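Local coordinates for protein gamma-glutamyl phosphate reductase (PDB 1O20) that probably catalyses the NADPH-dependent reduction of L-glutamyl 5-phosphate to the corresponding 5-semialdehyde, the second step in making proline from glutamate, at residues E47-R52 and K167-A172; E55-N60 and L82-I87; D78-N83 and S135-T140. One frame throughout, in Å; residues are numbered along the deposited sequence. Where two conformers were deposited one is given.

Contact 1 of 3, residues E47-R52 and K167-A172; sequences EKLDER and KAIVSA
Lys48, Leu49 and Arg52, on the last turn of helix 35-51 and just after it, close around Ala172 of helix 163-177. The apolar contacts centre on Ala172, which gives up more surface than any other residue here. Its small CB points at the partner helix, 4.2 Å from Arg52 CG and equally near Lys48 CB, and the CA atoms of Lys48 and Ala172 are 5.4 Å apart. Next in sequence to Lys48, Leu49 lays its branched end slantwise against Ile169, one turn before Ala172, with Leu49 CD2 4.1 Å from Ile169 CG2. The two branched side chains suit this buried flank, which Val141 and Ile56 also line. Lys48 CB also lies 3.4 Å from Ala172 O.

No hydrogen bond joins the two segments, and the charges stay at the border. Lys48 packs through its methylenes while NZ turns away to a weak salt bridge with Glu51 OE1. In Arg52, CG rests on the alanine, the chain then bends (chi2 -60° turns CD aside), and the guanidinium pairs with Glu175, farther along helix 163-177.

The segment axes approach to 9.4 Å at 131°, nearer antiparallel than parallel but strongly inclined. Helix 163-177 is the crossover between neighbouring parallel strands 154-157 and 187-189, so helix 35-51 covers a beta-alpha-beta unit of the Rossmann-like domain that binds the nicotinamide cofactor in aldehyde dehydrogenases, and probably here.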
# COMPACT_ATOMS: atom_id res chain seq x y z
N GLU A 47 -24.14 3.88 -4.71
CA GLU A 47 -25.34 4.59 -5.08
C GLU A 47 -25.43 5.99 -4.43
O GLU A 47 -25.78 6.97 -5.10
CB GLU A 47 -26.56 3.77 -4.68
CG GLU A 47 -26.79 2.56 -5.59
CD GLU A 47 -27.89 1.65 -5.07
OE1 GLU A 47 -28.51 1.96 -4.02
OE2 GLU A 47 -28.13 0.62 -5.74
N LYS A 48 -25.07 6.10 -3.16
CA LYS A 48 -25.15 7.37 -2.48
C LYS A 48 -24.06 8.32 -2.98
O LYS A 48 -24.32 9.51 -3.09
CB LYS A 48 -25.11 7.23 -0.94
CG LYS A 48 -26.35 6.57 -0.33
CD LYS A 48 -27.60 7.48 -0.36
CE LYS A 48 -28.91 6.70 -0.21
NZ LYS A 48 -30.08 7.67 -0.04
N LEU A 49 -22.87 7.81 -3.29
CA LEU A 49 -21.83 8.62 -3.89
C LEU A 49 -22.34 9.20 -5.22
O LEU A 49 -22.21 10.39 -5.48
CB LEU A 49 -20.55 7.83 -4.13
CG LEU A 49 -19.70 7.34 -2.95
CD1 LEU A 49 -18.61 6.45 -3.46
CD2 LEU A 49 -19.11 8.48 -2.15
N ASP A 50 -22.96 8.35 -6.02
CA ASP A 50 -23.55 8.76 -7.30
C ASP A 50 -24.59 9.87 -7.09
O ASP A 50 -24.53 10.90 -7.73
CB ASP A 50 -24.19 7.55 -8.00
CG ASP A 50 -24.69 7.86 -9.42
OD1 ASP A 50 -24.00 8.58 -10.18
OD2 ASP A 50 -25.78 7.43 -9.86
N GLU A 51 -25.50 9.65 -6.15
CA GLU A 51 -26.54 10.60 -5.82
C GLU A 51 -26.07 11.90 -5.17
O GLU A 51 -26.77 12.89 -5.25
CB GLU A 51 -27.50 9.97 -4.82
CG GLU A 51 -28.46 8.94 -5.38
CD GLU A 51 -29.20 8.15 -4.29
OE1 GLU A 51 -29.57 8.72 -3.21
OE2 GLU A 51 -29.40 6.94 -4.53
N ARG A 52 -24.93 11.89 -4.47
CA ARG A 52 -24.48 13.04 -3.68
C ARG A 52 -23.31 13.75 -4.35
O ARG A 52 -22.58 14.50 -3.72
CB ARG A 52 -24.12 12.65 -2.22
CG ARG A 52 -25.27 12.16 -1.36
CD ARG A 52 -26.40 13.11 -1.16
NE ARG A 52 -27.48 12.55 -0.35
CZ ARG A 52 -28.60 13.21 -0.06
NH1 ARG A 52 -28.81 14.44 -0.52
NH2 ARG A 52 -29.52 12.64 0.71
N LYS A 167 -15.89 14.95 4.85
CA LYS A 167 -17.17 14.98 5.56
C LYS A 167 -18.31 14.58 4.66
O LYS A 167 -19.15 13.81 5.07
CB LYS A 167 -17.49 16.37 6.07
CG LYS A 167 -16.89 16.72 7.39
CD LYS A 167 -17.49 18.02 7.90
CE LYS A 167 -16.45 18.98 8.41
NZ LYS A 167 -17.08 20.31 8.71
N ALA A 168 -18.38 15.20 3.48
CA ALA A 168 -19.44 14.94 2.55
C ALA A 168 -19.44 13.48 2.09
O ALA A 168 -20.51 12.87 1.96
CB ALA A 168 -19.33 15.89 1.34
N ILE A 169 -18.26 12.91 1.83
CA ILE A 169 -18.16 11.52 1.41
C ILE A 169 -18.63 10.62 2.58
O ILE A 169 -19.46 9.69 2.39
CB ILE A 169 -16.72 11.18 0.98
CG1 ILE A 169 -16.38 11.81 -0.38
CG2 ILE A 169 -16.57 9.70 0.87
CD1 ILE A 169 -14.92 11.93 -0.68
N VAL A 170 -18.13 10.91 3.78
CA VAL A 170 -18.49 10.09 4.94
C VAL A 170 -19.99 10.17 5.21
O VAL A 170 -20.62 9.18 5.59
CB VAL A 170 -17.68 10.45 6.21
CG1 VAL A 170 -18.30 9.81 7.49
CG2 VAL A 170 -16.24 9.98 6.05
N SER A 171 -20.56 11.34 4.99
CA SER A 171 -21.98 11.52 5.15
C SER A 171 -22.74 10.62 4.16
O SER A 171 -23.69 9.96 4.55
CB SER A 171 -22.35 13.00 5.01
OG SER A 171 -23.76 13.18 5.02
N ALA A 172 -22.31 10.58 2.91
CA ALA A 172 -22.91 9.70 1.90
C ALA A 172 -22.80 8.20 2.26
O ALA A 172 -23.75 7.45 2.12
CB ALA A 172 -22.31 9.97 0.61

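Contact 2 of 3, residues E55-N60 and L82-I87; sequences EILEAN and LNDKRI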
# COMPACT_ATOMS: atom_id res chain seq x y z
N GLU A 55 -23.16 17.55 -3.72
CA GLU A 55 -22.71 17.87 -2.38
C GLU A 55 -21.20 17.62 -2.24
O GLU A 55 -20.47 18.44 -1.70
CB GLU A 55 -23.49 17.03 -1.32
CG GLU A 55 -24.94 17.46 -1.10
CD GLU A 55 -25.96 16.82 -2.08
OE1 GLU A 55 -25.57 16.12 -3.07
OE2 GLU A 55 -27.18 17.03 -1.82
N ILE A 56 -20.73 16.50 -2.76
CA ILE A 56 -19.32 16.13 -2.64
C ILE A 56 -18.46 17.12 -3.42
O ILE A 56 -17.41 17.54 -2.96
CB ILE A 56 -19.08 14.66 -3.12
CG1 ILE A 56 -19.76 13.70 -2.13
CG2 ILE A 56 -17.55 14.30 -3.19
CD1 ILE A 56 -20.10 12.33 -2.75
N LEU A 57 -18.91 17.50 -4.61
CA LEU A 57 -18.14 18.43 -5.43
C LEU A 57 -18.15 19.85 -4.89
O LEU A 57 -17.16 20.55 -5.00
CB LEU A 57 -18.61 18.37 -6.89
CG LEU A 57 -18.28 17.02 -7.52
CD1 LEU A 57 -18.68 16.99 -8.99
CD2 LEU A 57 -16.79 16.66 -7.35
N GLU A 58 -19.26 20.27 -4.28
CA GLU A 58 -19.34 21.59 -3.63
C GLU A 58 -18.43 21.67 -2.41
O GLU A 58 -17.76 22.66 -2.19
CB GLU A 58 -20.78 21.93 -3.22
CG GLU A 58 -20.92 23.13 -2.27
CD GLU A 58 -20.46 24.47 -2.88
OE1 GLU A 58 -20.32 25.43 -2.08
OE2 GLU A 58 -20.21 24.58 -4.12
N ALA A 59 -18.43 20.63 -1.60
CA ALA A 59 -17.49 20.52 -0.50
C ALA A 59 -16.03 20.55 -1.01
O ALA A 59 -15.16 21.26 -0.46
CB ALA A 59 -17.76 19.23 0.26
N ASN A 60 -15.78 19.81 -2.09
CA ASN A 60 -14.45 19.76 -2.65
C ASN A 60 -14.03 21.09 -3.27
O ASN A 60 -12.85 21.43 -3.28
CB ASN A 60 -14.33 18.65 -3.67
CG ASN A 60 -12.93 18.48 -4.16
OD1 ASN A 60 -12.59 18.97 -5.22
ND2 ASN A 60 -12.09 17.80 -3.37
N LEU A 82 -11.47 16.72 -6.72
CA LEU A 82 -12.44 15.75 -7.21
C LEU A 82 -13.22 16.30 -8.39
O LEU A 82 -13.32 17.50 -8.60
CB LEU A 82 -13.43 15.35 -6.13
CG LEU A 82 -12.82 14.62 -4.95
CD1 LEU A 82 -13.84 14.45 -3.76
CD2 LEU A 82 -12.27 13.32 -5.40
N ASN A 83 -13.76 15.39 -9.18
CA ASN A 83 -14.70 15.72 -10.25
C ASN A 83 -15.53 14.45 -10.51
O ASN A 83 -15.30 13.45 -9.82
CB ASN A 83 -13.89 16.16 -11.47
CG ASN A 83 -12.81 15.15 -11.82
OD1 ASN A 83 -13.10 13.98 -11.97
ND2 ASN A 83 -11.57 15.59 -11.89
N ASP A 84 -16.42 14.45 -11.49
CA ASP A 84 -17.30 13.28 -11.79
C ASP A 84 -16.56 11.99 -12.07
O ASP A 84 -16.95 10.94 -11.58
CB ASP A 84 -18.22 13.56 -12.99
CG ASP A 84 -19.38 14.38 -12.64
OD1 ASP A 84 -19.92 14.24 -11.52
OD2 ASP A 84 -19.87 15.19 -13.45
N LYS A 85 -15.48 12.07 -12.83
CA LYS A 85 -14.69 10.92 -13.19
C LYS A 85 -14.04 10.26 -12.00
O LYS A 85 -13.95 9.01 -11.92
CB LYS A 85 -13.60 11.31 -14.21
CG LYS A 85 -13.59 10.43 -15.43
CD LYS A 85 -14.78 10.62 -16.31
CE LYS A 85 -14.85 9.47 -17.33
NZ LYS A 85 -16.01 9.60 -18.21
N ARG A 86 -13.59 11.10 -11.08
CA ARG A 86 -12.98 10.58 -9.87
C ARG A 86 -14.03 9.98 -8.94
O ARG A 86 -13.77 8.98 -8.30
CB ARG A 86 -12.11 11.65 -9.20
CG ARG A 86 -10.76 11.80 -9.89
CD ARG A 86 -10.05 13.14 -9.71
NE ARG A 86 -8.80 13.17 -10.48
CZ ARG A 86 -7.80 14.03 -10.28
NH1 ARG A 86 -7.87 14.94 -9.32
NH2 ARG A 86 -6.70 13.97 -11.03
N ILE A 87 -15.22 10.55 -8.89
CA ILE A 87 -16.29 9.91 -8.17
C ILE A 87 -16.65 8.58 -8.83
O ILE A 87 -16.89 7.57 -8.14
CB ILE A 87 -17.52 10.81 -8.01
CG1 ILE A 87 -17.17 12.02 -7.12
CG2 ILE A 87 -18.65 10.01 -7.39
CD1 ILE A 87 -18.13 13.08 -7.17
O HOH W 1 -13.43 20.27 -7.42
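Asn60 and Leu82 meet at about a right angle, the flat amide of one set against the side chain of the other. CG of the asparagine stands anti to the backbone N (chi1 -174°), which carries the amide group toward Leu82, and Asn60 OD1 accepts from Leu82 N at 2.9 Å. The N-H points almost straight at the oxygen (163°) but comes from above the carbonyl plane. A water donates to the same Asn60 OD1 at 2.7 Å and also to Leu82 O, while ND2 gives hydrogen bonds to Ser165 and to Leu80 O. Partners on both ends of the amide therefore fix its rotation, which suits asparagine, a donor and an acceptor in one short group.

Leu57 reaches over the chain at Leu82 and Asn83. Its CD2 lies 3.7 Å from Asn83 CA and 3.8 Å from Ile87 CD1, the leucine and Ile87 side chains slanting across each other, and CD1 passes Asp84, whose carboxylate pairs with Arg53. Next to it, Ile56 CG2 rests on Leu82 CD1 at 3.8 Å, branched against branched, beside Ile169.

Asn83 turns away from this core, and its OD1 accepts from Arg86 N at 3.1 Å. It is the N-cap of helix 84-99, so the arrangement is a capped helix start whose preceding loop is tied to a neighbouring helix by an asparagine amide.

Contact 3 of 3, residues D78-N83 and S135-T140; sequences DRLALN and SRPNVT
Arg79 and Arg136 lie against each other although both carry positive charge, and both are among the residues with most surface buried by this contact. Each chain is extended from CG to NE, and they run across one another at a slant with guanidinium planes 31° apart. Arg136 NH2 sits over the face of the Arg79 group, toward its rim, and Arg79 CD lies over the face of the other, 3.5 Å from that same NH2. The closest pair, Arg79 NE and Arg136 NH2 at 3.2 Å, consists of two donors and is no hydrogen bond. Arg136 was modelled in two conformers, so the detail is doubtful.

Pro137, the other large contributor, sets its ring against the backbone at the end of helix 74-80. Its CG is 3.4 Å from Leu80 O; its CD also lies near Leu80 O, at 3.5 Å, with Arg79 O a little farther. Arg136 CA adds a CH...O contact to Arg79 O at 3.5 Å (151° at the hydrogen). Beyond, Pro137 CB meets Leu82 CD1 at 3.9 Å, the two side chains sliding past each other in opposite directions; Ile169 touches the same ring.

With no hydrogen bond or salt bridge between the segments, cohesion comes from apolar contacts and one CH...O contact, and the exposed arginine pair probably depends on solvent to screen its repulsion.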
# COMPACT_ATOMS: atom_id res chain seq x y z
N ASP A 78 -4.09 18.91 -7.20
CA ASP A 78 -4.61 17.81 -8.00
C ASP A 78 -4.85 16.51 -7.20
O ASP A 78 -5.75 15.74 -7.53
CB ASP A 78 -3.68 17.54 -9.16
CG ASP A 78 -4.07 16.31 -9.94
OD1 ASP A 78 -5.20 16.31 -10.48
OD2 ASP A 78 -3.32 15.32 -10.05
N ARG A 79 -4.01 16.23 -6.21
CA ARG A 79 -4.22 15.08 -5.33
C ARG A 79 -5.50 15.21 -4.55
O ARG A 79 -6.09 14.24 -4.17
CB ARG A 79 -3.09 14.96 -4.31
CG ARG A 79 -1.75 14.58 -4.93
CD ARG A 79 -0.65 14.40 -3.85
NE ARG A 79 0.64 13.99 -4.42
CZ ARG A 79 1.74 13.76 -3.70
NH1 ARG A 79 1.72 13.92 -2.37
NH2 ARG A 79 2.86 13.37 -4.31
N LEU A 80 -5.87 16.43 -4.25
CA LEU A 80 -7.00 16.74 -3.40
C LEU A 80 -8.30 16.90 -4.21
O LEU A 80 -9.41 16.62 -3.73
CB LEU A 80 -6.64 18.01 -2.63
CG LEU A 80 -7.78 18.87 -2.19
CD1 LEU A 80 -8.52 18.07 -1.10
CD2 LEU A 80 -7.22 20.15 -1.66
N ALA A 81 -8.14 17.23 -5.49
CA ALA A 81 -9.26 17.65 -6.32
C ALA A 81 -10.16 16.48 -6.73
O ALA A 81 -9.67 15.35 -6.99
CB ALA A 81 -8.73 18.40 -7.59
N LEU A 82 -11.47 16.72 -6.72
CA LEU A 82 -12.44 15.75 -7.21
C LEU A 82 -13.22 16.30 -8.39
O LEU A 82 -13.32 17.50 -8.60
CB LEU A 82 -13.43 15.35 -6.13
CG LEU A 82 -12.82 14.62 -4.95
CD1 LEU A 82 -13.84 14.45 -3.76
CD2 LEU A 82 -12.27 13.32 -5.40
N ASN A 83 -13.76 15.39 -9.18
CA ASN A 83 -14.70 15.72 -10.25
C ASN A 83 -15.53 14.45 -10.51
O ASN A 83 -15.30 13.45 -9.82
CB ASN A 83 -13.89 16.16 -11.47
CG ASN A 83 -12.81 15.15 -11.82
OD1 ASN A 83 -13.10 13.98 -11.97
ND2 ASN A 83 -11.57 15.59 -11.89
N SER A 135 -4.49 14.00 2.25
CA SER A 135 -5.38 14.82 1.47
C SER A 135 -6.16 14.14 0.31
O SER A 135 -7.00 14.81 -0.29
CB SER A 135 -4.55 15.93 0.83
OG SER A 135 -4.08 15.52 -0.47
N ARG A 136 -5.88 12.89 -0.07
CA ARG A 136 -6.60 12.31 -1.24
C ARG A 136 -7.96 11.78 -0.79
O ARG A 136 -8.01 10.76 -0.10
CB ARG A 136 -5.83 11.16 -1.91
CG ARG A 136 -4.30 11.23 -1.96
CD ARG A 136 -3.59 10.08 -2.71
NE ARG A 136 -2.17 10.38 -2.94
CZ ARG A 136 -1.61 10.69 -4.10
NH1 ARG A 136 -2.33 10.76 -5.22
NH2 ARG A 136 -0.30 10.94 -4.16
N PRO A 137 -9.06 12.44 -1.14
CA PRO A 137 -10.36 12.03 -0.62
C PRO A 137 -10.82 10.63 -1.06
O PRO A 137 -11.58 10.02 -0.33
CB PRO A 137 -11.33 13.12 -1.13
CG PRO A 137 -10.45 14.22 -1.62
CD PRO A 137 -9.19 13.60 -2.04
N ASN A 138 -10.39 10.14 -2.22
CA ASN A 138 -10.72 8.75 -2.63
C ASN A 138 -10.32 7.70 -1.60
O ASN A 138 -10.96 6.65 -1.51
CB ASN A 138 -10.06 8.38 -3.96
CG ASN A 138 -8.54 8.54 -3.92
OD1 ASN A 138 -8.03 9.65 -3.70
ND2 ASN A 138 -7.81 7.43 -4.10
N VAL A 139 -9.28 7.99 -0.83
CA VAL A 139 -8.76 7.07 0.17
C VAL A 139 -9.85 6.78 1.16
O VAL A 139 -9.95 5.67 1.65
CB VAL A 139 -7.52 7.67 0.85
CG1 VAL A 139 -7.14 6.91 2.13
CG2 VAL A 139 -6.33 7.70 -0.16
N THR A 140 -10.69 7.77 1.41
CA THR A 140 -11.84 7.64 2.29
C THR A 140 -12.75 6.47 1.91
O THR A 140 -13.13 5.68 2.76
CB THR A 140 -12.61 8.97 2.27
OG1 THR A 140 -11.75 10.02 2.75
CG2 THR A 140 -13.81 8.97 3.22

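How the contacts relate
Contacts 2 and 3 are neighbours, their centres about 9 Å apart; the centre of contact 1 lies about 10 Å from that of contact 2 and 14 Å from that of contact 3. Along the chain come 47-52 and 55-60, on consecutive helices, then the overlapping 78-83 and 82-87, then 135-140 and last 167-172, so contact 1 spans the other two. Leu82 and Asn83 belong to both contacts 2 and 3, which a salt bridge from Arg86 to Asp78 also joins. Ile169 connects all three, touching Ile56, Leu82, Pro137 and Thr140. Together they form one continuous interface, apolar round Ile169 and polar at its borders, where the N-terminal helices pack on helices 138-149 and 163-177, which flank the domain's parallel sheet.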